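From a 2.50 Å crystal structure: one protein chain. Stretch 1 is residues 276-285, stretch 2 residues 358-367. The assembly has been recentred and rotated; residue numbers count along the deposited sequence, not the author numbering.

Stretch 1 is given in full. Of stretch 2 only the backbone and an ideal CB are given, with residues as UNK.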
# COMPACT_ATOMS: atom_id res chain seq x y z
N SER A 276 -4.07 -31.34 6.77
CA SER A 276 -4.51 -30.69 5.52
C SER A 276 -4.81 -29.17 5.66
O SER A 276 -5.94 -28.66 5.50
CB SER A 276 -5.66 -31.49 4.89
OG SER A 276 -6.51 -32.03 5.89
N GLY A 277 -3.75 -28.44 5.98
CA GLY A 277 -3.70 -27.04 5.65
C GLY A 277 -3.51 -26.89 4.14
O GLY A 277 -3.38 -27.87 3.40
N THR A 278 -3.50 -25.65 3.66
CA THR A 278 -3.51 -25.41 2.25
C THR A 278 -2.53 -24.32 1.91
O THR A 278 -2.27 -23.43 2.70
CB THR A 278 -4.94 -25.04 1.78
OG1 THR A 278 -5.52 -24.06 2.64
CG2 THR A 278 -5.85 -26.26 1.81
N ASP A 279 -1.94 -24.41 0.71
CA ASP A 279 -1.14 -23.31 0.17
C ASP A 279 -1.98 -22.02 0.18
O ASP A 279 -1.53 -20.96 0.54
CB ASP A 279 -0.69 -23.64 -1.27
CG ASP A 279 0.29 -24.81 -1.34
OD1 ASP A 279 0.82 -25.22 -0.26
OD2 ASP A 279 0.52 -25.32 -2.49
N ASP A 280 -3.24 -22.16 -0.18
CA ASP A 280 -4.17 -21.05 -0.28
C ASP A 280 -4.31 -20.29 1.02
O ASP A 280 -4.38 -19.08 0.99
CB ASP A 280 -5.53 -21.57 -0.76
CG ASP A 280 -6.39 -20.49 -1.32
OD1 ASP A 280 -5.90 -19.59 -2.07
OD2 ASP A 280 -7.59 -20.57 -1.05
N ASN A 281 -4.29 -21.00 2.16
CA ASN A 281 -4.18 -20.34 3.48
C ASN A 281 -2.75 -20.33 4.08
O ASN A 281 -2.60 -20.18 5.31
CB ASN A 281 -5.20 -20.92 4.47
CG ASN A 281 -5.28 -20.11 5.77
OD1 ASN A 281 -5.32 -18.86 5.76
ND2 ASN A 281 -5.28 -20.83 6.91
N GLN A 282 -1.73 -20.42 3.23
CA GLN A 282 -0.31 -20.46 3.64
C GLN A 282 -0.08 -21.34 4.89
O GLN A 282 0.68 -20.95 5.79
CB GLN A 282 0.22 -19.04 3.91
CG GLN A 282 0.03 -18.01 2.81
CD GLN A 282 -1.42 -17.62 2.54
OE1 GLN A 282 -2.21 -17.40 3.46
NE2 GLN A 282 -1.77 -17.54 1.25
N ASP A 283 -0.74 -22.50 4.97
CA ASP A 283 -0.63 -23.35 6.16
C ASP A 283 -0.58 -24.85 5.85
O ASP A 283 -0.96 -25.66 6.71
CB ASP A 283 -1.71 -22.97 7.24
CG ASP A 283 -3.15 -23.47 6.93
OD1 ASP A 283 -3.43 -23.98 5.82
OD2 ASP A 283 -4.03 -23.34 7.84
N ARG A 284 -0.10 -25.23 4.65
CA ARG A 284 0.14 -26.64 4.30
C ARG A 284 1.33 -27.14 5.11
O ARG A 284 1.31 -28.25 5.66
CB ARG A 284 0.41 -26.85 2.80
CG ARG A 284 0.39 -28.31 2.36
CD ARG A 284 1.33 -28.65 1.20
NE ARG A 284 0.84 -28.19 -0.11
CZ ARG A 284 0.17 -28.93 -1.02
NH1 ARG A 284 -0.14 -30.18 -0.78
NH2 ARG A 284 -0.21 -28.39 -2.18
N ILE A 285 2.35 -26.29 5.20
CA ILE A 285 3.60 -26.56 5.91
C ILE A 285 3.83 -25.46 6.95
O ILE A 285 3.25 -24.39 6.84
CB ILE A 285 4.79 -26.65 4.90
CG1 ILE A 285 5.19 -25.26 4.33
CG2 ILE A 285 4.44 -27.64 3.78
CD1 ILE A 285 6.12 -25.28 3.13
N UNK A 358 -3.51 -35.56 -5.53
CA UNK A 358 -4.11 -35.23 -4.21
C UNK A 358 -3.34 -34.16 -3.44
O UNK A 358 -3.91 -33.50 -2.57
CB UNK A 358 -4.19 -36.49 -3.35
N UNK A 359 -2.05 -34.01 -3.77
CA UNK A 359 -1.22 -32.88 -3.30
C UNK A 359 -1.51 -31.54 -3.99
O UNK A 359 -1.18 -30.49 -3.44
CB UNK A 359 0.26 -33.22 -3.50
N UNK A 360 -2.08 -31.58 -5.20
CA UNK A 360 -2.40 -30.37 -5.97
C UNK A 360 -3.72 -29.75 -5.50
O UNK A 360 -4.78 -30.35 -5.64
CB UNK A 360 -2.48 -30.69 -7.46
N UNK A 361 -3.64 -28.54 -4.96
CA UNK A 361 -4.81 -27.91 -4.35
C UNK A 361 -5.31 -26.76 -5.20
O UNK A 361 -4.56 -26.20 -5.97
CB UNK A 361 -4.48 -27.42 -2.94
N UNK A 362 -6.58 -26.39 -5.04
CA UNK A 362 -7.09 -25.11 -5.56
C UNK A 362 -6.58 -23.90 -4.74
O UNK A 362 -6.40 -23.98 -3.53
CB UNK A 362 -8.62 -25.13 -5.56
N UNK A 363 -6.32 -22.79 -5.45
CA UNK A 363 -6.06 -21.47 -4.84
C UNK A 363 -7.07 -20.48 -5.41
O UNK A 363 -7.76 -20.77 -6.38
CB UNK A 363 -4.63 -21.00 -5.10
N UNK A 364 -7.16 -19.30 -4.82
CA UNK A 364 -8.03 -18.25 -5.36
C UNK A 364 -7.55 -16.87 -4.90
O UNK A 364 -7.04 -16.74 -3.81
CB UNK A 364 -9.48 -18.48 -4.93
N UNK A 365 -7.69 -15.86 -5.76
CA UNK A 365 -7.30 -14.49 -5.45
C UNK A 365 -5.87 -14.55 -4.96
O UNK A 365 -5.51 -14.07 -3.87
CB UNK A 365 -8.23 -13.85 -4.42
N UNK A 366 -5.07 -15.16 -5.83
CA UNK A 366 -3.84 -15.81 -5.43
C UNK A 366 -2.61 -15.53 -6.29
O UNK A 366 -2.69 -15.23 -7.50
CB UNK A 366 -4.08 -17.32 -5.40
N UNK A 367 -1.45 -15.68 -5.63
CA UNK A 367 -0.17 -15.68 -6.29
C UNK A 367 -0.16 -16.84 -7.27
O UNK A 367 -0.82 -17.81 -7.03
CB UNK A 367 0.98 -15.78 -5.29

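Stretch 1 is an irregular loop with a type I turn from Asp-279 to Gln-282. Position 358 has no atom of stretch 1 within 5.5 Å of its CB. Many side chains would suit it. It is Asp-358, and its carboxylate leads away.

Position 359 offers its carbonyl to the guanidinium of Arg-284. Atoms NH1 and NH2 of Arg-284 both donate to O of residue 359, at 2.9 and 2.6 Å. The backbone makes this contact, so the side chain is loosely constrained. Its CB points sideways, 4.1 Å from Arg-284 NH1. A small or polar residue would fit. It is Ser-359.

At position 360 the CB points away from stretch 1, which sets no preference. It is Ile-360.

At position 361 the CB points toward stretch 1, 4.4 Å from Arg-284 NH2 and 5.1 Å from Thr-278 CG2. Beyond lie a carbonyl, Gly-277 O, and a backbone donor, Asp-279 N. A fairly long side chain carrying both a donor and an acceptor would answer both, and an amide is the natural candidate. A carboxylate could serve the NH but would bring no donor for the carbonyl. The residue is Gln-361, with chi1 m and chi2 t. Its OE1 accepts from Asp-279 N at 2.8 Å, and its NE2 donates to Gly-277 O at 3.2 Å. Its CD also lies over one face of the Arg-284 guanidinium, 3.6 Å from NH2.

Position 362 points away, in keeping with the alternation of a strand. Long or polar side chains are possible. It is Lys-362; its backbone O lies 3.8 Å from Asp-280 CB.

Position 363 has its CA 5.0 Å from the CA of Asp-280. Its CB points sideways, 3.6 Å from Asp-280 OD1. A compact side chain would suit this close approach. It is Val-363.

At position 364 the backbone N donates to Asp-280 OD1 at 3.0 Å. The CB is sideways, 4.7 Å from the same oxygen. The nearby carboxylate favours a side chain with a donor, such as histidine, asparagine or a longer basic residue. It is His-364. With chi1 in p, its ring turns an edge to the carboxylate, and ND1 makes a weak hydrogen bond to Asp-280 OD2 at 2.8 Å.

Position 365 is a corner with positive phi. Glycine or asparagine would be easy there; it is Gln-365. Position 366 points toward stretch 1, with CB 4.4 Å from Asp-280 OD1. Small residues suit; it is Ser-366. Position 367 is out of reach and holds Tyr-367.

Stretch 2 (358-367) DSIQKVHQSY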
# COMPACT_ATOMS: atom_id res chain seq x y z
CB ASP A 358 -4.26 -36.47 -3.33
CG ASP A 358 -5.21 -37.49 -3.94
OD1 ASP A 358 -5.57 -37.37 -5.13
OD2 ASP A 358 -5.60 -38.43 -3.22
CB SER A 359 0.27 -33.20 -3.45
OG SER A 359 0.67 -34.20 -2.54
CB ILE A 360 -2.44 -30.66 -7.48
CG1 ILE A 360 -1.10 -31.23 -7.94
CG2 ILE A 360 -2.78 -29.39 -8.27
CD1 ILE A 360 -1.12 -31.82 -9.32
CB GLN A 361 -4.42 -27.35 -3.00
CG GLN A 361 -4.02 -28.37 -1.95
CD GLN A 361 -3.44 -27.73 -0.70
OE1 GLN A 361 -3.15 -26.52 -0.67
NE2 GLN A 361 -3.25 -28.53 0.31
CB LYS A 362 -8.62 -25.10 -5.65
CG LYS A 362 -9.14 -25.89 -6.86
CD LYS A 362 -10.55 -26.41 -6.66
CE LYS A 362 -11.53 -25.28 -6.45
NZ LYS A 362 -12.74 -25.77 -5.75
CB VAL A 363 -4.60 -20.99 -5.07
CG1 VAL A 363 -3.62 -22.04 -4.58
CG2 VAL A 363 -4.31 -20.68 -6.53
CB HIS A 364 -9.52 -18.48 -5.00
CG HIS A 364 -9.86 -18.19 -3.56
ND1 HIS A 364 -9.12 -18.68 -2.51
CD2 HIS A 364 -10.87 -17.47 -3.01
CE1 HIS A 364 -9.65 -18.28 -1.37
NE2 HIS A 364 -10.71 -17.54 -1.65
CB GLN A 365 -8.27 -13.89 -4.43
CG GLN A 365 -9.72 -14.35 -4.63
CD GLN A 365 -10.76 -13.41 -4.07
OE1 GLN A 365 -10.51 -12.64 -3.15
NE2 GLN A 365 -11.95 -13.45 -4.65
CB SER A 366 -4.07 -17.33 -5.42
OG SER A 366 -2.87 -18.04 -5.19
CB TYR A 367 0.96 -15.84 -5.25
CG TYR A 367 1.31 -14.57 -4.50
CD1 TYR A 367 1.87 -13.48 -5.16
CD2 TYR A 367 1.10 -14.45 -3.10
CE1 TYR A 367 2.20 -12.30 -4.49
CE2 TYR A 367 1.44 -13.28 -2.43
CZ TYR A 367 2.00 -12.20 -3.13
OH TYR A 367 2.35 -11.02 -2.52
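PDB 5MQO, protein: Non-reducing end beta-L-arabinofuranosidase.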